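Local coordinates for protein putative mandelate racemase (Zymomonas mobilis, PDB 2OX4) that binds magnesium and is probably a lyase or racemase of the mandelate racemase group in the enolase superfamily, at residues E381-Y384 against Q385-Y389; H219-L222 against V223-I226; I73-K76 against L77-T81. One frame throughout, in Å; residues are numbered along the deposited sequence.

Interaction 1. Residues E381-Y384 against Q385-Y389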
ATOM      1  N   GLU C 381       0.549  40.212  40.902  1.00 25.34           N
ATOM      2  CA  GLU C 381      -0.474  40.091  41.951  1.00 20.68           C
ATOM      3  C   GLU C 381      -1.855  40.519  41.465  1.00 20.57           C
ATOM      4  O   GLU C 381      -2.865  40.079  42.011  1.00 21.54           O
ATOM      5  CB  GLU C 381      -0.099  40.888  43.208  1.00 25.77           C
ATOM      6  CG  GLU C 381       1.128  40.371  43.948  1.00 42.54           C
ATOM      7  CD  GLU C 381       0.836  39.117  44.747  1.00 67.53           C
ATOM      8  OE1 GLU C 381       1.436  38.064  44.439  1.00 81.69           O
ATOM      9  OE2 GLU C 381       0.004  39.180  45.677  1.00 64.01           O
ATOM     10  N   LYS C 382      -1.882  41.373  40.442  1.00 20.24           N
ATOM     11  CA  LYS C 382      -3.129  41.881  39.863  1.00 24.25           C
ATOM     12  C   LYS C 382      -4.038  40.755  39.360  1.00 27.38           C
ATOM     13  O   LYS C 382      -5.264  40.904  39.335  1.00 21.55           O
ATOM     14  CB  LYS C 382      -2.828  42.826  38.696  1.00 22.29           C
ATOM     15  CG  LYS C 382      -3.782  44.012  38.598  1.00 44.58           C
ATOM     16  CD  LYS C 382      -3.907  44.535  37.167  1.00 46.32           C
ATOM     17  CE  LYS C 382      -2.553  44.667  36.486  1.00 63.39           C
ATOM     18  NZ  LYS C 382      -1.728  45.786  37.034  1.00 65.85           N
ATOM     19  N   LEU C 383      -3.435  39.633  38.960  1.00 24.64           N
ATOM     20  CA  LEU C 383      -4.195  38.508  38.415  1.00 19.08           C
ATOM     21  C   LEU C 383      -5.361  38.076  39.278  1.00 14.95           C
ATOM     22  O   LEU C 383      -6.410  37.722  38.758  1.00 17.99           O
ATOM     23  CB  LEU C 383      -3.291  37.310  38.131  1.00 20.75           C
ATOM     24  CG  LEU C 383      -3.147  37.125  36.623  1.00 28.15           C
ATOM     25  CD1 LEU C 383      -2.048  38.057  36.122  1.00 36.04           C
ATOM     26  CD2 LEU C 383      -2.839  35.687  36.320  1.00 33.08           C
ATOM     27  N   TYR C 384      -5.187  38.142  40.599  1.00 16.32           N
ATOM     28  CA  TYR C 384      -6.231  37.756  41.545  1.00 19.23           C
ATOM     29  C   TYR C 384      -7.488  38.616  41.404  1.00 24.31           C
ATOM     30  O   TYR C 384      -8.594  38.161  41.673  1.00 26.88           O
ATOM     31  CB  TYR C 384      -5.693  37.818  42.984  1.00 19.65           C
ATOM     32  CG  TYR C 384      -4.658  36.754  43.278  1.00 25.08           C
ATOM     33  CD1 TYR C 384      -3.303  36.951  42.969  1.00 27.20           C
ATOM     34  CD2 TYR C 384      -5.034  35.536  43.846  1.00 30.52           C
ATOM     35  CE1 TYR C 384      -2.353  35.958  43.229  1.00 30.52           C
ATOM     36  CE2 TYR C 384      -4.095  34.543  44.109  1.00 27.74           C
ATOM     37  CZ  TYR C 384      -2.762  34.758  43.799  1.00 29.84           C
ATOM     38  OH  TYR C 384      -1.846  33.763  44.058  1.00 33.53           O
ATOM     39  N   GLN C 385      -7.311  39.854  40.959  1.00 19.88           N
ATOM     40  CA  GLN C 385      -8.421  40.796  40.845  1.00 20.79           C
ATOM     41  C   GLN C 385      -9.025  40.859  39.437  1.00 20.49           C
ATOM     42  O   GLN C 385     -10.119  41.387  39.246  1.00 21.01           O
ATOM     43  CB  GLN C 385      -7.970  42.190  41.291  1.00 22.60           C
ATOM     44  CG  GLN C 385      -8.061  42.425  42.799  1.00 43.85           C
ATOM     45  CD  GLN C 385      -9.459  42.193  43.359  1.00 63.95           C
ATOM     46  OE1 GLN C 385      -9.720  41.178  44.007  1.00 63.33           O
ATOM     47  NE2 GLN C 385     -10.364  43.135  43.106  1.00 75.39           N
ATOM     48  N   ILE C 386      -8.313  40.329  38.447  1.00 13.95           N
ATOM     49  CA  ILE C 386      -8.749  40.437  37.050  1.00 14.79           C
ATOM     50  C   ILE C 386      -8.969  39.053  36.401  1.00 14.87           C
ATOM     51  O   ILE C 386      -8.879  38.905  35.177  1.00 16.38           O
ATOM     52  CB  ILE C 386      -7.799  41.314  36.189  1.00 16.49           C
ATOM     53  CG1 ILE C 386      -6.380  40.718  36.145  1.00 10.64           C
ATOM     54  CG2 ILE C 386      -7.771  42.765  36.701  1.00 21.17           C
ATOM     55  CD1 ILE C 386      -5.584  41.205  34.959  1.00 18.19           C
ATOM     56  N   SER C 387      -9.273  38.066  37.237  1.00 16.13           N
ATOM     57  CA  SER C 387      -9.492  36.691  36.777  1.00 15.29           C
ATOM     58  C   SER C 387     -10.700  36.073  37.482  1.00 18.32           C
ATOM     59  O   SER C 387     -11.017  36.419  38.629  1.00 17.25           O
ATOM     60  CB  SER C 387      -8.254  35.820  37.059  1.00 12.49           C
ATOM     61  OG  SER C 387      -7.067  36.393  36.536  1.00 16.27           O
ATOM     62  N   ASP C 388     -11.361  35.149  36.789  1.00 14.11           N
ATOM     63  CA  ASP C 388     -12.135  34.098  37.443  1.00 13.21           C
ATOM     64  C   ASP C 388     -11.153  33.147  38.113  1.00 16.32           C
ATOM     65  O   ASP C 388     -10.355  32.502  37.440  1.00 15.37           O
ATOM     66  CB  ASP C 388     -12.989  33.328  36.418  1.00 12.88           C
ATOM     67  CG  ASP C 388     -14.077  34.191  35.791  1.00 24.03           C
ATOM     68  OD1 ASP C 388     -14.624  33.797  34.740  1.00 21.35           O
ATOM     69  OD2 ASP C 388     -14.384  35.265  36.348  1.00 23.06           O
ATOM     70  N   TYR C 389     -11.233  33.064  39.435  1.00 12.84           N
ATOM     71  CA  TYR C 389     -10.202  32.434  40.271  1.00 13.67           C
ATOM     72  C   TYR C 389     -10.761  31.188  40.950  1.00 18.45           C
ATOM     73  O   TYR C 389     -11.826  31.237  41.556  1.00 17.25           O
ATOM     74  CB  TYR C 389      -9.715  33.430  41.335  1.00 17.61           C
ATOM     75  CG  TYR C 389      -8.767  32.862  42.376  1.00 20.39           C
ATOM     76  CD1 TYR C 389      -7.413  32.675  42.090  1.00 17.27           C
ATOM     77  CD2 TYR C 389      -9.218  32.532  43.656  1.00 21.90           C
ATOM     78  CE1 TYR C 389      -6.542  32.165  43.047  1.00 13.12           C
ATOM     79  CE2 TYR C 389      -8.355  32.025  44.614  1.00 21.35           C
ATOM     80  CZ  TYR C 389      -7.017  31.852  44.307  1.00 21.28           C
ATOM     81  OH  TYR C 389      -6.157  31.352  45.260  1.00 23.42           O
TER
HETATM   82  O   HOH W   1     -10.828  38.026  40.776  1.00 50.91           O

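Interaction 2. Residues H219-L222 against V223-I226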
ATOM      1  N   HIS C 219      -8.805  28.365   7.511  1.00 11.36           N
ATOM      2  CA  HIS C 219      -9.999  28.916   6.851  1.00 13.82           C
ATOM      3  C   HIS C 219     -10.226  28.305   5.473  1.00 14.26           C
ATOM      4  O   HIS C 219     -11.361  28.222   4.988  1.00 12.77           O
ATOM      5  CB  HIS C 219      -9.849  30.433   6.684  1.00 11.93           C
ATOM      6  CG  HIS C 219      -9.843  31.187   7.973  1.00 14.25           C
ATOM      7  ND1 HIS C 219      -9.139  32.361   8.142  1.00 21.39           N
ATOM      8  CD2 HIS C 219     -10.465  30.943   9.151  1.00 14.44           C
ATOM      9  CE1 HIS C 219      -9.327  32.809   9.371  1.00 18.78           C
ATOM     10  NE2 HIS C 219     -10.119  31.963  10.007  1.00 17.19           N
ATOM     11  N   THR C 220      -9.129  27.922   4.831  1.00 10.38           N
ATOM     12  CA  THR C 220      -9.172  27.279   3.526  1.00  9.69           C
ATOM     13  C   THR C 220      -9.374  25.767   3.715  1.00 13.87           C
ATOM     14  O   THR C 220      -9.372  25.265   4.841  1.00 10.44           O
ATOM     15  CB  THR C 220      -7.867  27.546   2.734  1.00 11.69           C
ATOM     16  OG1 THR C 220      -6.725  27.314   3.578  1.00 10.82           O
ATOM     17  CG2 THR C 220      -7.840  29.010   2.224  1.00 12.00           C
ATOM     18  N   ASP C 221      -9.573  25.057   2.612  1.00  9.59           N
ATOM     19  CA  ASP C 221      -9.446  23.601   2.605  1.00 11.58           C
ATOM     20  C   ASP C 221      -8.417  23.202   1.557  1.00 15.74           C
ATOM     21  O   ASP C 221      -7.784  24.073   0.988  1.00 16.42           O
ATOM     22  CB  ASP C 221     -10.807  22.930   2.382  1.00 10.53           C
ATOM     23  CG  ASP C 221     -11.458  23.278   1.032  1.00 13.45           C
ATOM     24  OD1 ASP C 221     -10.767  23.702   0.072  1.00 15.10           O
ATOM     25  OD2 ASP C 221     -12.695  23.093   0.925  1.00 14.55           O
ATOM     26  N   LEU C 222      -8.265  21.904   1.316  1.00 14.01           N
ATOM     27  CA  LEU C 222      -7.293  21.415   0.344  1.00 17.07           C
ATOM     28  C   LEU C 222      -7.398  22.175  -0.975  1.00 11.12           C
ATOM     29  O   LEU C 222      -6.401  22.675  -1.496  1.00 12.51           O
ATOM     30  CB  LEU C 222      -7.483  19.917   0.104  1.00 17.92           C
ATOM     31  CG  LEU C 222      -6.610  19.288  -0.984  1.00 26.37           C
ATOM     32  CD1 LEU C 222      -6.382  17.811  -0.705  1.00 27.49           C
ATOM     33  CD2 LEU C 222      -7.235  19.488  -2.356  1.00 31.65           C
ATOM     34  N   VAL C 223      -8.612  22.256  -1.509  1.00 10.02           N
ATOM     35  CA  VAL C 223      -8.826  22.760  -2.870  1.00 10.30           C
ATOM     36  C   VAL C 223      -8.430  24.244  -2.974  1.00  8.89           C
ATOM     37  O   VAL C 223      -7.663  24.646  -3.870  1.00 10.67           O
ATOM     38  CB  VAL C 223     -10.299  22.546  -3.302  1.00 15.54           C
ATOM     39  CG1 VAL C 223     -10.531  23.126  -4.683  1.00 11.89           C
ATOM     40  CG2 VAL C 223     -10.644  21.028  -3.275  1.00 10.17           C
ATOM     41  N   SER C 224      -8.927  25.049  -2.051  1.00 10.25           N
ATOM     42  CA  SER C 224      -8.555  26.464  -2.066  1.00 11.92           C
ATOM     43  C   SER C 224      -7.087  26.690  -1.706  1.00 12.18           C
ATOM     44  O   SER C 224      -6.468  27.580  -2.250  1.00 11.43           O
ATOM     45  CB  SER C 224      -9.473  27.290  -1.173  1.00  9.28           C
ATOM     46  OG  SER C 224      -9.577  26.756   0.131  1.00 12.01           O
ATOM     47  N   ALA C 225      -6.535  25.875  -0.802  1.00  9.95           N
ATOM     48  CA  ALA C 225      -5.110  25.971  -0.454  1.00 11.61           C
ATOM     49  C   ALA C 225      -4.196  25.752  -1.651  1.00  8.80           C
ATOM     50  O   ALA C 225      -3.240  26.493  -1.850  1.00 10.37           O
ATOM     51  CB  ALA C 225      -4.755  24.988   0.653  1.00  9.90           C
ATOM     52  N   ILE C 226      -4.499  24.737  -2.458  1.00  7.50           N
ATOM     53  CA  ILE C 226      -3.704  24.415  -3.639  1.00  9.79           C
ATOM     54  C   ILE C 226      -3.809  25.559  -4.644  1.00  7.45           C
ATOM     55  O   ILE C 226      -2.811  25.983  -5.219  1.00 11.42           O
ATOM     56  CB  ILE C 226      -4.173  23.086  -4.292  1.00 10.95           C
ATOM     57  CG1 ILE C 226      -3.806  21.877  -3.406  1.00  9.44           C
ATOM     58  CG2 ILE C 226      -3.613  22.911  -5.712  1.00 10.72           C
ATOM     59  CD1 ILE C 226      -4.522  20.587  -3.846  1.00  8.54           C
TER

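Interaction 3. Residues I73-K76 against L77-T81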
ATOM      1  N   ILE C  73       3.106  11.367  36.282  1.00  8.22           N
ATOM      2  CA  ILE C  73       1.918  12.200  36.355  1.00  9.52           C
ATOM      3  C   ILE C  73       1.285  12.350  34.955  1.00  6.27           C
ATOM      4  O   ILE C  73       0.070  12.267  34.823  1.00  7.39           O
ATOM      5  CB  ILE C  73       2.200  13.581  36.994  1.00  9.98           C
ATOM      6  CG1 ILE C  73       2.583  13.425  38.485  1.00 12.66           C
ATOM      7  CG2 ILE C  73       0.964  14.490  36.850  1.00  9.52           C
ATOM      8  CD1 ILE C  73       3.273  14.672  39.072  1.00 13.44           C
ATOM      9  N   TRP C  74       2.110  12.554  33.931  1.00  5.60           N
ATOM     10  CA  TRP C  74       1.611  12.700  32.560  1.00  8.29           C
ATOM     11  C   TRP C  74       0.850  11.433  32.201  1.00 11.15           C
ATOM     12  O   TRP C  74      -0.256  11.503  31.687  1.00  7.34           O
ATOM     13  CB  TRP C  74       2.772  12.900  31.574  1.00  8.21           C
ATOM     14  CG  TRP C  74       2.394  13.622  30.282  1.00  6.83           C
ATOM     15  CD1 TRP C  74       2.642  14.943  29.967  1.00  8.15           C
ATOM     16  CD2 TRP C  74       1.740  13.055  29.137  1.00  9.52           C
ATOM     17  NE1 TRP C  74       2.174  15.228  28.698  1.00  7.01           N
ATOM     18  CE2 TRP C  74       1.622  14.084  28.165  1.00  6.49           C
ATOM     19  CE3 TRP C  74       1.251  11.774  28.833  1.00  9.59           C
ATOM     20  CZ2 TRP C  74       1.011  13.875  26.917  1.00  7.84           C
ATOM     21  CZ3 TRP C  74       0.648  11.559  27.584  1.00 10.94           C
ATOM     22  CH2 TRP C  74       0.531  12.606  26.645  1.00 10.46           C
ATOM     23  N   GLU C  75       1.433  10.277  32.506  1.00  8.32           N
ATOM     24  CA  GLU C  75       0.786   9.005  32.188  1.00 10.03           C
ATOM     25  C   GLU C  75      -0.488   8.789  33.012  1.00  8.49           C
ATOM     26  O   GLU C  75      -1.453   8.231  32.508  1.00  8.96           O
ATOM     27  CB  GLU C  75       1.773   7.839  32.351  1.00  9.94           C
ATOM     28  CG  GLU C  75       1.227   6.437  31.963  1.00  8.90           C
ATOM     29  CD  GLU C  75       1.210   6.141  30.445  1.00 10.77           C
ATOM     30  OE1 GLU C  75       1.494   7.035  29.617  1.00 12.31           O
ATOM     31  OE2 GLU C  75       0.900   4.980  30.077  1.00 12.26           O
ATOM     32  N   LYS C  76      -0.483   9.221  34.273  1.00  7.56           N
ATOM     33  CA  LYS C  76      -1.690   9.183  35.115  1.00 10.61           C
ATOM     34  C   LYS C  76      -2.834  10.021  34.539  1.00 11.17           C
ATOM     35  O   LYS C  76      -3.950   9.536  34.408  1.00  9.68           O
ATOM     36  CB  LYS C  76      -1.351   9.640  36.540  1.00 10.85           C
ATOM     37  CG  LYS C  76      -2.517   9.639  37.531  1.00 14.09           C
ATOM     38  CD  LYS C  76      -2.046  10.196  38.880  1.00 18.87           C
ATOM     39  CE  LYS C  76      -3.201  10.404  39.846  1.00 35.32           C
ATOM     40  NZ  LYS C  76      -2.702  10.849  41.187  1.00 30.82           N
ATOM     41  N   LEU C  77      -2.557  11.274  34.192  1.00  7.84           N
ATOM     42  CA  LEU C  77      -3.553  12.111  33.506  1.00 11.27           C
ATOM     43  C   LEU C  77      -4.022  11.527  32.173  1.00 10.28           C
ATOM     44  O   LEU C  77      -5.186  11.690  31.802  1.00  9.70           O
ATOM     45  CB  LEU C  77      -3.055  13.547  33.345  1.00  6.89           C
ATOM     46  CG  LEU C  77      -2.856  14.243  34.706  1.00  6.03           C
ATOM     47  CD1 LEU C  77      -2.344  15.671  34.526  1.00 10.72           C
ATOM     48  CD2 LEU C  77      -4.180  14.239  35.542  1.00  8.83           C
ATOM     49  N   PHE C  78      -3.123  10.831  31.478  1.00  9.71           N
ATOM     50  CA  PHE C  78      -3.448  10.193  30.193  1.00  6.79           C
ATOM     51  C   PHE C  78      -4.340   8.949  30.420  1.00  9.36           C
ATOM     52  O   PHE C  78      -5.347   8.776  29.726  1.00 10.43           O
ATOM     53  CB  PHE C  78      -2.139   9.847  29.463  1.00  6.80           C
ATOM     54  CG  PHE C  78      -2.320   9.224  28.085  1.00  9.74           C
ATOM     55  CD1 PHE C  78      -3.177   9.789  27.144  1.00 12.61           C
ATOM     56  CD2 PHE C  78      -1.592   8.091  27.731  1.00 15.25           C
ATOM     57  CE1 PHE C  78      -3.332   9.204  25.867  1.00 16.11           C
ATOM     58  CE2 PHE C  78      -1.741   7.508  26.459  1.00 12.66           C
ATOM     59  CZ  PHE C  78      -2.605   8.065  25.538  1.00 11.49           C
ATOM     60  N   LYS C  79      -3.980   8.121  31.407  1.00  8.92           N
ATOM     61  CA  LYS C  79      -4.536   6.757  31.545  1.00  9.19           C
ATOM     62  C   LYS C  79      -5.618   6.607  32.613  1.00 12.95           C
ATOM     63  O   LYS C  79      -6.404   5.641  32.587  1.00 11.28           O
ATOM     64  CB  LYS C  79      -3.418   5.736  31.807  1.00  4.74           C
ATOM     65  CG  LYS C  79      -2.494   5.498  30.600  1.00  8.74           C
ATOM     66  CD  LYS C  79      -3.231   4.825  29.441  1.00  9.63           C
ATOM     67  CE  LYS C  79      -2.266   4.446  28.319  1.00 12.68           C
ATOM     68  NZ  LYS C  79      -1.144   3.534  28.772  1.00 12.28           N
ATOM     69  N   LYS C  80      -5.659   7.538  33.563  1.00  6.33           N
ATOM     70  CA  LYS C  80      -6.514   7.355  34.742  1.00 10.87           C
ATOM     71  C   LYS C  80      -7.703   8.317  34.830  1.00 12.41           C
ATOM     72  O   LYS C  80      -8.490   8.252  35.779  1.00 13.40           O
ATOM     73  CB  LYS C  80      -5.677   7.393  36.039  1.00 13.55           C
ATOM     74  CG  LYS C  80      -4.646   6.259  36.149  1.00 18.44           C
ATOM     75  CD  LYS C  80      -5.326   4.906  36.108  1.00 24.36           C
ATOM     76  CE  LYS C  80      -4.417   3.790  36.591  1.00 37.01           C
ATOM     77  NZ  LYS C  80      -5.126   2.477  36.538  1.00 47.66           N
ATOM     78  N   THR C  81      -7.829   9.199  33.843  1.00  7.96           N
ATOM     79  CA  THR C  81      -8.920  10.178  33.790  1.00  7.54           C
ATOM     80  C   THR C  81     -10.085   9.664  32.942  1.00 11.77           C
ATOM     81  O   THR C  81     -11.163  10.281  32.905  1.00 11.63           O
ATOM     82  CB  THR C  81      -8.431  11.516  33.189  1.00  8.76           C
ATOM     83  OG1 THR C  81      -7.819  11.281  31.907  1.00  8.73           O
ATOM     84  CG2 THR C  81      -7.431  12.199  34.121  1.00 14.44           C
TER

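Interaction 1. Residues E381-Y384 against Q385-Y389
L383 and S387 meet in the helical turn that leads into strand 387-393, the strand by which the C-terminal part of the chain joins the antiparallel sheet of the N-terminal capping domain, as in other enolase-superfamily members. The tight part centres on L383 O, which takes two hydrogen bonds from opposite faces of its carbonyl plane. S387 OG donates at 2.7 Å to L383 O, tilted only 24° from that plane; its OG lies anti to the carbonyl carbon (chi1 -53°), which carries the hydroxyl back over the turn. I386 N reaches L383 O at 3.2 Å from well above the plane. One residue earlier, K382 O accepts Q385 N at 2.8 Å and also draws a weak bond from I386 N. I386 CG1 rests 3.4 Å from K382 O, laying an apolar branch against the carbonyl that accepts these bonds. L383 itself is buried, its side chain packing on F11, L25 and L355.

On the other flank the rings of Y384 and Y389 approach obliquely, with planes 48° apart. Their closest carbons are Y384 CE2 and Y389 CE1, 3.6 Å apart, with Y384 CD2 also near Y389 CE1, and Y389 OH lies in the plane of the Y384 ring at its edge. Both hydroxyls bond to E9 OE2 on strand 5-13, which fixes the two rings on the sheet beside F11.

The outer side is looser. Q385 bends at chi2 and is exposed, while K382 runs outward with a long, weak ion pair to E354. A water donates to S387 O at 2.7 Å. K382 CD and I386 CG2 come no nearer than 4.3 Å.

Interaction 2. Residues H219-L222 against V223-I226
S224 OG is gripped by two backbone groups: it accepts the N-H of D221, with S224 OG and D221 N 3.0 Å apart and the bond fairly straight at 158°, and it also hydrogen-bonds to L183 O. A chi1 of 52° turns this hydroxyl back toward the residues before the helix. The return bond runs from S224 N to D221 OD1, 3.1 Å away. At 173° that bond is almost linear, and the N-H meets OD1 nearly along its own C-O bond. The second carboxylate oxygen, OD2, is held by G185 N, so both ends of the group are engaged and its rotation is fixed.

Together D221 and S224 form a capping box at the N terminus of helix 222-232, with D221 as N-cap. This is the barrel helix that follows strand 211-215, and the T220 side chain lies about 8 Å from that of the magnesium ligand E215. The negative carboxylate beside the N-H groups of the first turn would probably be favoured by the helix dipole. Regular helix bonding starts at once, with A225 N reaching D221 O at 2.8 Å.

T220 packs on the same S224 hydroxyl: its CB lies 3.2 Å from S224 OG and its methyl CG2 stands close by, while T220 OG1 turns to I243 O and N216 OD1. Further along the helix, toward helix 250-258, L222 and I226 run alongside each other, their methyls L222 CD2 and I226 CD1 squeezed to 3.3 Å. A second subunit covers the start of the helix, where its E311 accepts L222 N and its R282 packs on L222 and V223.

Interaction 3. Residues I73-K76 against L77-T81
In the last turns of helix 70-79, E75 and K79, four residues apart, form an i,i+4 salt bridge. E75 OE2 and K79 NZ are 2.8 Å apart, the ammonium approaching from above the carboxylate plane, 35° out of it. The E75 side chain leaves with CG opposite the backbone N and folds over at chi2 (80°), which swings the carboxylate along the helix toward K79. The lysine bends too, at chi2 and chi4, and its CG passes 3.5 Å from E75 OE2 on the way. E75 OE1 meets the edge of the F78 ring, near its plane, at CD2.

Both charged ends have second partners across subunit interfaces: K79 NZ pairs with E184 of the third subunit, and E75 OE1 is bonded to H308 of the fourth. Replacing E75 with a leucine would probably leave K79 without its intrachain counter-charge and H308 of the fourth subunit without this acceptor.

On its inner face this helix of the N-terminal capping domain packs against the barrel domain. W74 and F78 stand with planes 50° apart, and W74 CZ3 comes within 3.8 Å of F78 CB. W74 NE1 bonds to G295 O, its ring takes a cation-pi contact from R272, and F78 meets W273. W74 also packs on F92 and I95 of helix 89-110; I73 and L77 face that helix too, as well as helix 48-62, and are joined by L77 N to I73 O at 2.9 Å.

K76 O accepts K80 N at 2.8 Å and a weak bond from K79 N. K76 stretches its fully extended chain to L61 O and E65. In the next turn T81 OG1 donates to L77 O at 2.7 Å.

Along the chain the three contacts come in series, interaction 3 first, then interaction 2, then interaction 1; none encloses or crosses another, and each closes only a local turn. Residues 73-81 end helix 70-79 of the N-terminal domain at subunit interfaces. Residues 219-226 start helix 222-232 of the barrel, about 36 Å away between centres, where a different subunit interface covers the helix end. The chain then passes through the rest of the barrel to 381-389, where it returns to the N-terminal sheet. Interactions 1 and 2 lie on opposite sides of the chain's centre, while interactions 1 and 3 have centres about 29 Å apart.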